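Local coordinates for coiled-coil quantitatively-enriched protein 1 (Schizosaccharomyces pombe, PDB 7CUJ), which links telomeres to the meiotic centrosome as an adaptor and is required for telomere length regulation and chromosome segregation, this chain being one part of the longer protein, at residues F104-E109 with R283-N288; L12-P17 with W302-L307; Y189-Y194 with V208-H213; P17-Q22 with A98-K103. All blocks are in the same frame, centred on the assembly; numbering follows the deposited sequence.

Contact 1. Residues F104-E109 with R283-N288; sequences FLFLQE and RDIAKN
E109 and R283 lie obliquely against each other, one from each of two helices whose segment axes come within 8.7 Å at a crossing angle of -42°. A bend at chi2 (-68°) lays CD of E109 against the aliphatic CG of R283, 3.6 Å away. OE2 forms a salt bridge with NE of R283 at 3.3 Å, the planes of carboxylate and guanidinium being 46° apart. The helices also meet at A286, whose CB lies 3.6 Å from CB of E109. F106 adds the apolar part: its CG is anti to the backbone N, and the side chains of F106 and I285 cross at about a right angle, with CE1 of the phenylalanine 3.9 Å from I285 CG2. CD1 of the same ring packs 4.0 Å from CB of A286. E109 and F106 are both buried, whereas R283 is exposed. F106 and I285 both also touch I14, so helices 102-112 and 275-294 pack side by side against strand 11-16, at one edge of the parallel sheet within this chain.

Contact 2. Residues L12-P17 with W302-L307; sequences LDIGLP and WPLPPL
L12 and W302 meet tip to tip, the leucine lying over one face of the indole. From its CB onward the tryptophan turns toward the strand, CG being anti to the backbone N (chi1 174°). CD2, at the ring fusion, lies under the leucine methyl, and CE3 comes closest to it, 3.6 Å from L12 CD1. This methyl makes a CH-pi contact with the six-membered ring, 3.8 Å from its centroid and 19° off the normal. On the opposite face P303 CD lies above the ring, toward its rim. CZ2 and CH2 also meet L12 CB. On the far rim, CZ2 approaches the carbonyl O of D13 at 3.5 Å in the ring plane, and CH2 reaches CG1 of I14. NE1 donates to a water 2.9 Å away, which in turn donates to D13 O and P305 O and so ties the loop to the strand backbone. An alanine in place of W302 would probably leave the L12 methyl without its aromatic face and this water without its indole donor.

Further along, L304 CD1 packs 4.0 Å from I14 CG1, and L307 CD2 lies 3.7 Å from G15 CA, where a side chain on the glycine would clash. A second water joins D13 OD2 to L307 N, while D13 OD1 pairs with R210. Strand 11-16 pairs on one side with strand 208-213. The proline-rich segment 302-307, which follows helix 275-294, makes no direct hydrogen bond to it and adds no strand, but runs across the edge strand of a parallel alpha/beta sheet.

Contact 3. Residues Y189-Y194 with V208-H213; sequences YDIEAY and VLRLIH
This is a buried packing contact within a beta-alpha-beta unit, in which the start of helix 191-200 lies over strand 208-213, the centre of the contact lying about 3 Å from that of the chain. Y194 and R210 carry one end of it. CD of the arginine lies over one face of the tyrosine ring, 3.9 Å from the centroid in a CH-pi contact, and a bend at chi3 (-65°) turns NE off the line of the chain. The guanidinium makes a cation-pi interaction, CZ standing 4.8 Å from the same centroid and 13° off the normal, with the two planes inclined at 51°. I191 fits in beside the arginine, its CD1 3.5 Å from NH1 and 3.9 Å from I212 CG1. I212 CD1 in turn sits over the centre of the guanidinium. L211 packs its CB against the backbone O of Y189, 3.5 Å away. D190, the N-cap, fixes the helix start, its OD1 accepting from A193 N at 2.7 Å. An alanine in place of Y194 would probably deprive the guanidinium of its aromatic face and leave the CD methylene of R210 less firmly packed. With NH2 held by D13, the buried positive charge is probably stabilised both by a carboxylate and by the tyrosine ring.

Contact 4. Residues P17-Q22 with A98-K103; sequences PMSALQ and AENSSK
S102 OG donates to P17 O over 2.9 Å, approaching at a C=O...O angle of 145° and tilted 18° from the carbonyl plane. A water accepts from S102 N at 2.7 Å, lies within hydrogen-bonding distance of both P17 O and Q22 OE1, and so bridges the two segments. S19 OG lies 2.9 Å from N100 O but also 3.1 Å from Q22 OE1; which of the two its single proton serves is not settled. Its chi1 of 46° sets OG between the backbone N and the carbonyl carbon, within reach of these two oxygens. S19 is the N-cap of helix 20-32, and its N donates to Q22 OE1 at 3.0 Å on a lone pair in the carbonyl plane, the N3-side-chain half of a capping box. S101 caps helix 102-112 through a weak bond from K103 N, so two helix starts come together here. The other end of the Q22 amide, NE2, is held by I63 O. Outside the polar core, the side chains of L21 and N100 cross at about a right angle, with L21 CB 3.7 Å from N100 OD1. Both also pack against polar side chains of another protein's chain. P17 packs its ring on S102 and I278.

Overall arrangement
Strand 11-16 connects most of the contacts. Its I14 ties contact 1 to contact 2, with F106 CZ 3.6 Å from I14 CD1, and contact 2 lies across the same strand. In the sheet it neighbours strand 208-213 of contact 3, and the D13-R210 pair, 2.7 Å between OD1 and NH2, couples contacts 2 and 3, whose centres are about 12 Å apart. P17 belongs to both contacts 2 and 4, whose centres lie about 17 Å apart. K103 links contact 4 to contact 3 through NZ, 2.8 Å from Y189 O, and helix 102-112 continues from contact 4 into contact 1.

Contact 1. Residues F104-E109 with R283-N288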
# COMPACT_ATOMS: atom_id res chain seq x y z
N PHE A 104 -22.61 19.83 14.14
CA PHE A 104 -22.70 21.25 14.43
C PHE A 104 -24.12 21.75 14.15
O PHE A 104 -24.71 22.44 14.99
CB PHE A 104 -21.66 22.04 13.63
CG PHE A 104 -20.32 22.20 14.31
CD1 PHE A 104 -19.58 21.10 14.70
CD2 PHE A 104 -19.79 23.47 14.53
CE1 PHE A 104 -18.35 21.26 15.32
CE2 PHE A 104 -18.55 23.62 15.15
CZ PHE A 104 -17.83 22.52 15.54
N LEU A 105 -24.66 21.38 12.98
CA LEU A 105 -25.98 21.81 12.56
C LEU A 105 -27.03 21.27 13.53
O LEU A 105 -27.97 21.98 13.88
CB LEU A 105 -26.25 21.34 11.13
CG LEU A 105 -27.64 21.68 10.57
CD1 LEU A 105 -27.88 23.18 10.55
CD2 LEU A 105 -27.81 21.10 9.17
N PHE A 106 -26.86 20.01 13.95
CA PHE A 106 -27.77 19.39 14.90
C PHE A 106 -27.83 20.22 16.18
O PHE A 106 -28.92 20.55 16.65
CB PHE A 106 -27.38 17.94 15.20
CG PHE A 106 -28.14 17.33 16.35
CD1 PHE A 106 -29.40 16.78 16.16
CD2 PHE A 106 -27.61 17.32 17.63
CE1 PHE A 106 -30.11 16.23 17.21
CE2 PHE A 106 -28.32 16.78 18.69
CZ PHE A 106 -29.57 16.23 18.48
N LEU A 107 -26.66 20.57 16.72
CA LEU A 107 -26.56 21.27 17.99
C LEU A 107 -27.19 22.66 17.88
O LEU A 107 -27.82 23.13 18.82
CB LEU A 107 -25.09 21.34 18.42
CG LEU A 107 -24.49 20.03 18.93
CD1 LEU A 107 -22.99 20.15 19.09
CD2 LEU A 107 -25.13 19.61 20.25
N GLN A 108 -27.02 23.30 16.71
CA GLN A 108 -27.59 24.61 16.45
C GLN A 108 -29.11 24.54 16.48
O GLN A 108 -29.76 25.32 17.17
CB GLN A 108 -27.11 25.13 15.09
CG GLN A 108 -27.49 26.58 14.81
CD GLN A 108 -27.63 26.85 13.33
OE1 GLN A 108 -28.59 26.46 12.69
NE2 GLN A 108 -26.65 27.55 12.78
N GLU A 109 -29.66 23.58 15.72
CA GLU A 109 -31.09 23.47 15.50
C GLU A 109 -31.79 22.95 16.75
O GLU A 109 -32.98 23.17 16.92
CB GLU A 109 -31.40 22.59 14.28
CG GLU A 109 -30.93 23.16 12.96
CD GLU A 109 -31.65 24.41 12.46
OE1 GLU A 109 -32.80 24.66 12.90
OE2 GLU A 109 -31.07 25.12 11.62
N ARG A 283 -32.51 18.80 10.69
CA ARG A 283 -33.45 19.67 11.38
C ARG A 283 -34.60 18.86 11.96
O ARG A 283 -35.00 19.10 13.10
CB ARG A 283 -33.96 20.76 10.43
CG ARG A 283 -32.95 21.88 10.20
CD ARG A 283 -33.28 22.80 9.05
NE ARG A 283 -32.20 23.77 8.88
CZ ARG A 283 -32.24 24.82 8.08
NH1 ARG A 283 -33.31 25.08 7.36
NH2 ARG A 283 -31.19 25.63 8.02
N ASP A 284 -35.10 17.89 11.18
CA ASP A 284 -36.21 17.05 11.60
C ASP A 284 -35.81 16.20 12.79
O ASP A 284 -36.61 15.98 13.70
CB ASP A 284 -36.77 16.23 10.43
CG ASP A 284 -37.65 17.04 9.48
OD1 ASP A 284 -37.47 18.27 9.41
OD2 ASP A 284 -38.51 16.42 8.82
N ILE A 285 -34.56 15.72 12.80
CA ILE A 285 -34.04 14.97 13.93
C ILE A 285 -33.92 15.90 15.13
O ILE A 285 -34.25 15.51 16.25
CB ILE A 285 -32.71 14.26 13.59
CG1 ILE A 285 -32.93 13.09 12.61
CG2 ILE A 285 -32.00 13.79 14.85
CD1 ILE A 285 -31.67 12.65 11.89
N ALA A 286 -33.47 17.14 14.89
CA ALA A 286 -33.23 18.11 15.94
C ALA A 286 -34.55 18.55 16.58
O ALA A 286 -34.63 18.66 17.81
CB ALA A 286 -32.46 19.29 15.40
N LYS A 287 -35.57 18.81 15.75
CA LYS A 287 -36.89 19.20 16.22
C LYS A 287 -37.47 18.11 17.11
O LYS A 287 -37.99 18.40 18.19
CB LYS A 287 -37.81 19.51 15.04
CG LYS A 287 -37.56 20.85 14.35
CD LYS A 287 -38.28 21.02 13.03
CE LYS A 287 -37.99 22.36 12.39
NZ LYS A 287 -38.69 22.52 11.10
N ASN A 288 -37.35 16.86 16.66
CA ASN A 288 -37.90 15.69 17.32
C ASN A 288 -37.28 15.50 18.71
O ASN A 288 -37.99 15.20 19.66
CB ASN A 288 -37.73 14.42 16.49
CG ASN A 288 -38.87 14.18 15.52
OD1 ASN A 288 -39.57 13.18 15.62
ND2 ASN A 288 -39.07 15.10 14.59

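Contact 2. Residues L12-P17 with W302-L307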
# COMPACT_ATOMS: atom_id res chain seq x y z
N LEU A 12 -28.72 6.69 24.42
CA LEU A 12 -29.47 6.77 23.17
C LEU A 12 -28.60 7.36 22.06
O LEU A 12 -27.83 8.30 22.29
CB LEU A 12 -30.72 7.63 23.39
CG LEU A 12 -31.71 7.12 24.44
CD1 LEU A 12 -32.76 8.18 24.74
CD2 LEU A 12 -32.37 5.82 24.00
N ASP A 13 -28.76 6.81 20.85
CA ASP A 13 -27.96 7.20 19.69
C ASP A 13 -28.76 8.14 18.79
O ASP A 13 -29.94 7.92 18.54
CB ASP A 13 -27.53 5.98 18.87
CG ASP A 13 -26.80 4.93 19.69
OD1 ASP A 13 -26.15 5.32 20.68
OD2 ASP A 13 -26.91 3.74 19.34
N ILE A 14 -28.06 9.16 18.28
CA ILE A 14 -28.59 10.07 17.28
C ILE A 14 -27.77 9.89 16.00
O ILE A 14 -26.63 10.35 15.91
CB ILE A 14 -28.56 11.53 17.79
CG1 ILE A 14 -29.36 11.68 19.09
CG2 ILE A 14 -29.05 12.49 16.71
CD1 ILE A 14 -29.07 12.94 19.86
N GLY A 15 -28.35 9.18 15.04
CA GLY A 15 -27.71 8.95 13.75
C GLY A 15 -27.81 10.18 12.86
O GLY A 15 -28.90 10.60 12.49
N LEU A 16 -26.64 10.74 12.51
CA LEU A 16 -26.55 11.93 11.68
C LEU A 16 -25.75 11.60 10.43
O LEU A 16 -24.72 10.93 10.51
CB LEU A 16 -25.87 13.04 12.48
CG LEU A 16 -26.66 13.60 13.67
CD1 LEU A 16 -25.75 14.41 14.58
CD2 LEU A 16 -27.83 14.44 13.20
N PRO A 17 -26.17 12.08 9.24
CA PRO A 17 -25.51 11.70 7.99
C PRO A 17 -24.19 12.45 7.78
O PRO A 17 -24.03 13.58 8.24
CB PRO A 17 -26.53 12.10 6.91
CG PRO A 17 -27.29 13.26 7.53
CD PRO A 17 -27.31 12.99 9.02
N TRP A 302 -39.30 7.88 22.71
CA TRP A 302 -38.10 8.20 21.95
C TRP A 302 -38.41 8.11 20.46
O TRP A 302 -38.82 7.06 19.98
CB TRP A 302 -36.97 7.25 22.36
CG TRP A 302 -35.72 7.37 21.55
CD1 TRP A 302 -35.21 6.44 20.68
CD2 TRP A 302 -34.80 8.48 21.53
NE1 TRP A 302 -34.04 6.90 20.13
CE2 TRP A 302 -33.77 8.14 20.63
CE3 TRP A 302 -34.75 9.71 22.19
CZ2 TRP A 302 -32.70 9.00 20.37
CZ3 TRP A 302 -33.70 10.56 21.93
CH2 TRP A 302 -32.69 10.21 21.03
N PRO A 303 -38.26 9.22 19.68
CA PRO A 303 -38.76 9.27 18.31
C PRO A 303 -37.84 8.80 17.19
O PRO A 303 -38.26 8.73 16.04
CB PRO A 303 -39.05 10.77 18.17
CG PRO A 303 -37.92 11.43 18.95
CD PRO A 303 -37.63 10.48 20.10
N LEU A 304 -36.58 8.47 17.52
CA LEU A 304 -35.60 8.15 16.50
C LEU A 304 -35.50 6.64 16.31
O LEU A 304 -35.52 5.88 17.28
CB LEU A 304 -34.24 8.74 16.89
CG LEU A 304 -34.15 10.27 16.97
CD1 LEU A 304 -32.71 10.72 17.11
CD2 LEU A 304 -34.80 10.93 15.76
N PRO A 305 -35.36 6.14 15.06
CA PRO A 305 -35.05 4.73 14.83
C PRO A 305 -33.61 4.51 15.30
O PRO A 305 -32.81 5.43 15.29
CB PRO A 305 -35.15 4.57 13.31
CG PRO A 305 -34.86 5.96 12.77
CD PRO A 305 -35.45 6.90 13.80
N PRO A 306 -33.25 3.28 15.75
CA PRO A 306 -31.88 3.01 16.18
C PRO A 306 -30.99 2.94 14.94
O PRO A 306 -31.50 2.88 13.82
CB PRO A 306 -32.01 1.64 16.86
CG PRO A 306 -33.15 0.97 16.12
CD PRO A 306 -34.12 2.09 15.82
N LEU A 307 -29.68 2.98 15.14
CA LEU A 307 -28.75 2.84 14.03
C LEU A 307 -28.89 1.44 13.45
O LEU A 307 -29.03 0.47 14.20
CB LEU A 307 -27.32 3.08 14.54
CG LEU A 307 -27.01 4.52 14.95
CD1 LEU A 307 -25.78 4.56 15.83
CD2 LEU A 307 -26.82 5.40 13.73
O HOH W 1 -32.04 5.94 18.19
O HOH W 2 -29.21 2.80 17.91

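Contact 3. Residues Y189-Y194 with V208-H213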
# COMPACT_ATOMS: atom_id res chain seq x y z
N TYR A 189 -20.26 14.26 21.63
CA TYR A 189 -20.08 14.76 20.28
C TYR A 189 -19.56 13.64 19.38
O TYR A 189 -19.93 13.58 18.21
CB TYR A 189 -19.18 16.00 20.26
CG TYR A 189 -18.95 16.57 18.88
CD1 TYR A 189 -19.79 17.54 18.36
CD2 TYR A 189 -17.90 16.13 18.09
CE1 TYR A 189 -19.59 18.07 17.10
CE2 TYR A 189 -17.69 16.65 16.82
CZ TYR A 189 -18.54 17.62 16.32
OH TYR A 189 -18.34 18.13 15.08
N ASP A 190 -18.73 12.77 19.95
CA ASP A 190 -18.05 11.73 19.18
C ASP A 190 -17.84 10.49 20.05
O ASP A 190 -17.82 10.58 21.27
CB ASP A 190 -16.73 12.25 18.59
CG ASP A 190 -15.75 12.74 19.64
OD1 ASP A 190 -15.13 11.88 20.32
OD2 ASP A 190 -15.62 13.97 19.80
N ILE A 191 -17.68 9.35 19.37
CA ILE A 191 -17.58 8.04 20.01
C ILE A 191 -16.24 7.90 20.73
O ILE A 191 -16.18 7.26 21.77
CB ILE A 191 -17.84 6.91 18.98
CG1 ILE A 191 -19.34 6.73 18.72
CG2 ILE A 191 -17.17 5.61 19.39
CD1 ILE A 191 -20.15 6.33 19.94
N GLU A 192 -15.19 8.52 20.17
CA GLU A 192 -13.88 8.52 20.82
C GLU A 192 -14.03 9.04 22.25
O GLU A 192 -13.49 8.45 23.18
CB GLU A 192 -12.86 9.33 20.01
CG GLU A 192 -11.44 9.19 20.53
CD GLU A 192 -10.37 10.00 19.80
OE1 GLU A 192 -10.40 10.04 18.56
OE2 GLU A 192 -9.51 10.59 20.49
N ALA A 193 -14.78 10.14 22.41
CA ALA A 193 -15.03 10.73 23.72
C ALA A 193 -15.82 9.76 24.59
O ALA A 193 -15.57 9.67 25.79
CB ALA A 193 -15.75 12.05 23.57
N TYR A 194 -16.77 9.03 23.98
CA TYR A 194 -17.54 8.03 24.70
C TYR A 194 -16.61 6.92 25.20
O TYR A 194 -16.62 6.61 26.39
CB TYR A 194 -18.70 7.50 23.87
CG TYR A 194 -19.59 6.54 24.63
CD1 TYR A 194 -20.59 7.00 25.46
CD2 TYR A 194 -19.40 5.17 24.53
CE1 TYR A 194 -21.40 6.12 26.17
CE2 TYR A 194 -20.20 4.28 25.24
CZ TYR A 194 -21.20 4.76 26.06
OH TYR A 194 -21.99 3.89 26.76
N VAL A 208 -27.89 10.16 28.47
CA VAL A 208 -26.74 10.14 27.59
C VAL A 208 -27.21 10.09 26.14
O VAL A 208 -27.86 9.14 25.72
CB VAL A 208 -25.78 8.98 27.91
CG1 VAL A 208 -24.72 8.79 26.83
CG2 VAL A 208 -25.11 9.16 29.27
N LEU A 209 -26.87 11.14 25.38
CA LEU A 209 -27.10 11.22 23.95
C LEU A 209 -25.77 11.04 23.23
O LEU A 209 -24.76 11.62 23.64
CB LEU A 209 -27.70 12.60 23.63
CG LEU A 209 -29.22 12.70 23.57
CD1 LEU A 209 -29.89 11.97 24.73
CD2 LEU A 209 -29.66 14.15 23.53
N ARG A 210 -25.77 10.23 22.17
CA ARG A 210 -24.57 10.02 21.36
C ARG A 210 -24.83 10.49 19.93
O ARG A 210 -25.76 10.02 19.28
CB ARG A 210 -24.15 8.55 21.37
CG ARG A 210 -23.69 8.04 22.73
CD ARG A 210 -22.97 6.71 22.61
NE ARG A 210 -23.83 5.64 22.13
CZ ARG A 210 -23.42 4.43 21.77
NH1 ARG A 210 -22.13 4.13 21.83
NH2 ARG A 210 -24.28 3.53 21.35
N LEU A 211 -24.00 11.43 19.47
CA LEU A 211 -23.98 11.84 18.08
C LEU A 211 -23.07 10.87 17.33
O LEU A 211 -21.87 10.82 17.57
CB LEU A 211 -23.44 13.28 18.00
CG LEU A 211 -24.44 14.42 18.24
CD1 LEU A 211 -25.53 14.04 19.23
CD2 LEU A 211 -23.72 15.68 18.68
N ILE A 212 -23.68 10.07 16.45
CA ILE A 212 -22.99 9.02 15.72
C ILE A 212 -23.23 9.23 14.23
O ILE A 212 -24.38 9.22 13.78
CB ILE A 212 -23.43 7.62 16.20
CG1 ILE A 212 -23.07 7.40 17.67
CG2 ILE A 212 -22.85 6.54 15.30
CD1 ILE A 212 -23.64 6.13 18.27
N HIS A 213 -22.15 9.41 13.47
CA HIS A 213 -22.26 9.58 12.03
C HIS A 213 -22.59 8.26 11.36
O HIS A 213 -21.93 7.25 11.61
CB HIS A 213 -20.99 10.23 11.45
CG HIS A 213 -21.10 11.71 11.30
ND1 HIS A 213 -20.20 12.57 11.90
CD2 HIS A 213 -21.98 12.47 10.63
CE1 HIS A 213 -20.54 13.81 11.60
NE2 HIS A 213 -21.62 13.78 10.83

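Contact 4. Residues P17-Q22 with A98-K103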
# COMPACT_ATOMS: atom_id res chain seq x y z
N PRO A 17 -26.17 12.08 9.24
CA PRO A 17 -25.51 11.70 7.99
C PRO A 17 -24.19 12.45 7.78
O PRO A 17 -24.03 13.58 8.24
CB PRO A 17 -26.53 12.10 6.91
CG PRO A 17 -27.29 13.26 7.53
CD PRO A 17 -27.31 12.99 9.02
N MET A 18 -23.25 11.81 7.07
CA MET A 18 -21.99 12.43 6.73
C MET A 18 -22.17 13.29 5.48
O MET A 18 -23.01 12.99 4.63
CB MET A 18 -20.90 11.38 6.45
CG MET A 18 -20.60 10.47 7.63
SD MET A 18 -19.04 9.58 7.40
CE MET A 18 -17.92 10.67 8.28
N SER A 19 -21.35 14.34 5.38
CA SER A 19 -21.34 15.21 4.22
C SER A 19 -20.60 14.53 3.07
O SER A 19 -19.92 13.53 3.27
CB SER A 19 -20.69 16.53 4.56
OG SER A 19 -19.49 16.31 5.29
N ALA A 20 -20.73 15.10 1.86
CA ALA A 20 -20.05 14.59 0.68
C ALA A 20 -18.54 14.59 0.90
O ALA A 20 -17.85 13.66 0.50
CB ALA A 20 -20.44 15.39 -0.54
N LEU A 21 -18.04 15.65 1.57
CA LEU A 21 -16.63 15.84 1.88
C LEU A 21 -16.14 14.70 2.77
O LEU A 21 -15.09 14.12 2.51
CB LEU A 21 -16.47 17.18 2.61
CG LEU A 21 -15.11 17.89 2.50
CD1 LEU A 21 -14.90 18.81 3.70
CD2 LEU A 21 -13.95 16.92 2.38
N GLN A 22 -16.90 14.41 3.83
CA GLN A 22 -16.53 13.40 4.81
C GLN A 22 -16.43 12.03 4.14
O GLN A 22 -15.54 11.25 4.45
CB GLN A 22 -17.54 13.37 5.95
CG GLN A 22 -17.28 14.39 7.05
CD GLN A 22 -18.37 14.43 8.09
OE1 GLN A 22 -19.56 14.45 7.78
NE2 GLN A 22 -17.97 14.46 9.35
N ALA A 98 -20.24 24.64 10.23
CA ALA A 98 -21.49 23.88 10.22
C ALA A 98 -21.89 23.47 8.80
O ALA A 98 -22.87 22.75 8.62
CB ALA A 98 -22.57 24.68 10.89
N GLU A 99 -21.12 23.93 7.81
CA GLU A 99 -21.37 23.64 6.40
C GLU A 99 -21.22 22.15 6.13
O GLU A 99 -21.98 21.58 5.35
CB GLU A 99 -20.42 24.47 5.53
CG GLU A 99 -20.61 24.27 4.04
CD GLU A 99 -19.85 25.24 3.16
OE1 GLU A 99 -18.79 25.74 3.59
OE2 GLU A 99 -20.33 25.52 2.04
N ASN A 100 -20.23 21.52 6.78
CA ASN A 100 -19.84 20.16 6.45
C ASN A 100 -20.01 19.21 7.64
O ASN A 100 -19.56 18.07 7.58
CB ASN A 100 -18.42 20.10 5.88
CG ASN A 100 -18.34 20.55 4.44
OD1 ASN A 100 -18.84 19.87 3.54
ND2 ASN A 100 -17.72 21.70 4.20
N SER A 101 -20.65 19.68 8.72
CA SER A 101 -20.88 18.85 9.89
C SER A 101 -22.35 18.84 10.28
O SER A 101 -22.90 19.87 10.68
CB SER A 101 -20.01 19.25 11.05
OG SER A 101 -20.30 18.46 12.19
N SER A 102 -22.98 17.67 10.16
CA SER A 102 -24.34 17.43 10.61
C SER A 102 -24.42 17.58 12.13
O SER A 102 -25.50 17.78 12.67
CB SER A 102 -24.80 16.05 10.21
OG SER A 102 -25.35 16.07 8.91
N LYS A 103 -23.28 17.44 12.80
CA LYS A 103 -23.23 17.48 14.26
C LYS A 103 -23.38 18.92 14.75
O LYS A 103 -24.17 19.19 15.65
CB LYS A 103 -21.95 16.82 14.77
CG LYS A 103 -21.93 15.30 14.65
CD LYS A 103 -20.69 14.67 15.23
CE LYS A 103 -20.77 13.16 15.19
NZ LYS A 103 -19.51 12.54 15.68
O HOH W 3 -21.85 15.92 8.48